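Local coordinates for histidinol-phosphate aminotransferase (PDB 3FTB), which probably acts as a pyridoxal-phosphate-dependent transaminase, consistent with the histidinol-phosphate aminotransferase activity for which it is named, at residues 153-158 and 295-301. Numbering follows the deposited sequence.
Sequences PNNPNG and PHANFVL. With PO4 (phosphate ion), chain F.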
loop_
_atom_site.group_PDB
_atom_site.type_symbol
_atom_site.label_atom_id
_atom_site.label_comp_id
_atom_site.label_asym_id
_atom_site.label_seq_id
_atom_site.Cartn_x
_atom_site.Cartn_y
_atom_site.Cartn_z
ATOM N N PRO A 153 -13.626 7.343 -19.064
ATOM C CA PRO A 153 -14.909 8.050 -18.998
ATOM C C PRO A 153 -15.256 8.493 -17.578
ATOM O O PRO A 153 -14.750 7.938 -16.614
ATOM C CB PRO A 153 -15.932 6.998 -19.482
ATOM C CG PRO A 153 -15.199 5.714 -19.578
ATOM C CD PRO A 153 -13.815 5.884 -19.070
ATOM N N ASN A 154 -16.122 9.486 -17.455
ATOM C CA ASN A 154 -16.476 10.013 -16.139
ATOM C C ASN A 154 -17.595 9.284 -15.380
ATOM O O ASN A 154 -18.678 9.054 -15.909
ATOM C CB ASN A 154 -16.815 11.497 -16.235
ATOM C CG ASN A 154 -16.809 12.183 -14.885
ATOM O OD1 ASN A 154 -15.824 12.129 -14.148
ATOM N ND2 ASN A 154 -17.907 12.850 -14.563
ATOM N N ASN A 155 -17.297 8.931 -14.134
ATOM C CA ASN A 155 -18.265 8.451 -13.163
ATOM C C ASN A 155 -18.977 9.670 -12.544
ATOM O O ASN A 155 -18.317 10.537 -11.972
ATOM C CB ASN A 155 -17.488 7.666 -12.101
ATOM C CG ASN A 155 -18.293 7.417 -10.822
ATOM O OD1 ASN A 155 -19.510 7.569 -10.791
ATOM N ND2 ASN A 155 -17.597 7.015 -9.762
ATOM N N PRO A 156 -20.324 9.740 -12.605
ATOM C CA PRO A 156 -21.382 8.750 -12.864
ATOM C C PRO A 156 -21.976 8.685 -14.274
ATOM O O PRO A 156 -22.753 7.767 -14.525
ATOM C CB PRO A 156 -22.510 9.224 -11.938
ATOM C CG PRO A 156 -22.191 10.731 -11.633
ATOM C CD PRO A 156 -20.901 11.069 -12.331
ATOM N N ASN A 157 -21.672 9.628 -15.161
ATOM C CA ASN A 157 -22.422 9.708 -16.407
ATOM C C ASN A 157 -21.802 8.934 -17.552
ATOM O O ASN A 157 -22.375 8.888 -18.644
ATOM C CB ASN A 157 -22.648 11.162 -16.818
ATOM C CG ASN A 157 -21.368 11.861 -17.213
ATOM O OD1 ASN A 157 -20.442 11.990 -16.417
ATOM N ND2 ASN A 157 -21.317 12.332 -18.446
ATOM N N GLY A 158 -20.631 8.345 -17.306
ATOM C CA GLY A 158 -19.955 7.534 -18.304
ATOM C C GLY A 158 -19.523 8.256 -19.570
ATOM O O GLY A 158 -19.417 7.650 -20.636
ATOM N N PRO A 295 -23.691 5.617 -21.828
ATOM C CA PRO A 295 -22.476 5.198 -21.127
ATOM C C PRO A 295 -21.405 4.739 -22.094
ATOM O O PRO A 295 -21.705 4.402 -23.238
ATOM C CB PRO A 295 -22.942 3.976 -20.321
ATOM C CG PRO A 295 -24.348 3.654 -20.796
ATOM C CD PRO A 295 -24.625 4.491 -21.994
ATOM N N HIS A 296 -20.162 4.704 -21.633
ATOM C CA HIS A 296 -19.090 4.164 -22.452
ATOM C C HIS A 296 -18.232 3.187 -21.682
ATOM O O HIS A 296 -17.205 2.733 -22.174
ATOM C CB HIS A 296 -18.281 5.287 -23.099
ATOM C CG HIS A 296 -19.017 5.960 -24.212
ATOM N ND1 HIS A 296 -19.945 6.957 -23.992
ATOM C CD2 HIS A 296 -19.002 5.744 -25.548
ATOM C CE1 HIS A 296 -20.457 7.340 -25.149
ATOM N NE2 HIS A 296 -19.899 6.624 -26.109
ATOM N N ALA A 297 -18.675 2.867 -20.467
ATOM C CA ALA A 297 -18.041 1.849 -19.637
ATOM C C ALA A 297 -19.091 0.866 -19.132
ATOM O O ALA A 297 -20.065 0.578 -19.829
ATOM C CB ALA A 297 -17.292 2.497 -18.463
ATOM N N ASN A 298 -18.919 0.369 -17.911
ATOM C CA ASN A 298 -19.859 -0.612 -17.353
ATOM C C ASN A 298 -20.850 -0.055 -16.311
ATOM O O ASN A 298 -21.146 -0.707 -15.299
ATOM C CB ASN A 298 -19.105 -1.828 -16.802
ATOM C CG ASN A 298 -18.209 -1.468 -15.637
ATOM O OD1 ASN A 298 -17.650 -0.376 -15.600
ATOM N ND2 ASN A 298 -18.087 -2.373 -14.665
ATOM N N PHE A 299 -21.385 1.136 -16.584
ATOM C CA PHE A 299 -22.426 1.732 -15.756
ATOM C C PHE A 299 -23.235 2.757 -16.552
ATOM O O PHE A 299 -22.785 3.249 -17.586
ATOM C CB PHE A 299 -21.825 2.375 -14.507
ATOM C CG PHE A 299 -20.706 3.327 -14.805
ATOM C CD1 PHE A 299 -20.971 4.640 -15.159
ATOM C CD2 PHE A 299 -19.385 2.906 -14.742
ATOM C CE1 PHE A 299 -19.939 5.521 -15.446
ATOM C CE2 PHE A 299 -18.359 3.774 -15.028
ATOM C CZ PHE A 299 -18.633 5.087 -15.376
ATOM N N VAL A 300 -24.425 3.076 -16.049
ATOM C CA VAL A 300 -25.371 3.946 -16.746
ATOM C C VAL A 300 -26.066 4.916 -15.768
ATOM O O VAL A 300 -26.537 4.495 -14.708
ATOM C CB VAL A 300 -26.432 3.085 -17.479
ATOM C CG1 VAL A 300 -27.200 2.215 -16.476
ATOM C CG2 VAL A 300 -27.374 3.953 -18.296
ATOM N N LEU A 301 -26.120 6.206 -16.114
ATOM C CA LEU A 301 -26.803 7.211 -15.277
ATOM C C LEU A 301 -28.238 7.507 -15.741
ATOM O O LEU A 301 -28.461 8.014 -16.849
ATOM C CB LEU A 301 -26.013 8.530 -15.231
ATOM C CG LEU A 301 -26.643 9.685 -14.442
ATOM C CD1 LEU A 301 -26.391 9.506 -12.953
ATOM C CD2 LEU A 301 -26.126 11.040 -14.920
HETATM P P PO4 F . -18.321 5.267 -6.566
HETATM O O1 PO4 F . -17.064 4.779 -5.877
HETATM O O2 PO4 F . -18.509 6.742 -6.294
HETATM O O3 PO4 F . -18.190 5.039 -8.052
HETATM O O4 PO4 F . -19.510 4.493 -6.041
HETATM O O HOH W 1 -24.956 6.712 -18.384
#
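The asparagine- and proline-rich loop between strand 147-151 and helix 163-176 meets the turn into strand 299-304, with the ring of Phe-299 laid edge-on to Gly-158 N and Asn-154 O. Phe-299 CG sits between the backbone N and the carbonyl carbon (chi1 52°), which turns the ring up from the strand to the loop. Phe-299 CE1 lies 3.5 Å from Gly-158 N. Asn-154 O approaches the ring edge in plane, 3.8 Å from Phe-299 CE1. Phe-186 packs edge-to-face with Phe-299.

The loop follows strand 147-151 of the large seven-stranded sheet, and strand 299-304 is part of the small C-terminal sheet. The contact joins the large and small domains of what is probably a fold-type I aminotransferase. Cis peptide bonds bend the chain before both Pro-153 and Pro-156. Leu-301 spreads its branches along the loop, CD1 at 4.0 Å from Pro-156 CB and CD2 equally far from Asn-157 CB. Leu-301 N donates to a water, 2.6 Å away, that gives a weak bond to Asn-157 O.

At the other end Pro-153 CG touches Ala-297 CB at 4.0 Å. His-296 ND1 makes a weak bond of 3.5 Å to Gly-158 O, which lies in the plane of the imidazole. Asn-155 ND2 bonds weakly to a phosphate ion, probably from the crystallisation liquor and also held by Arg-338 and Arg-324. Asn-155 OD1 takes a weak bond from Arg-338.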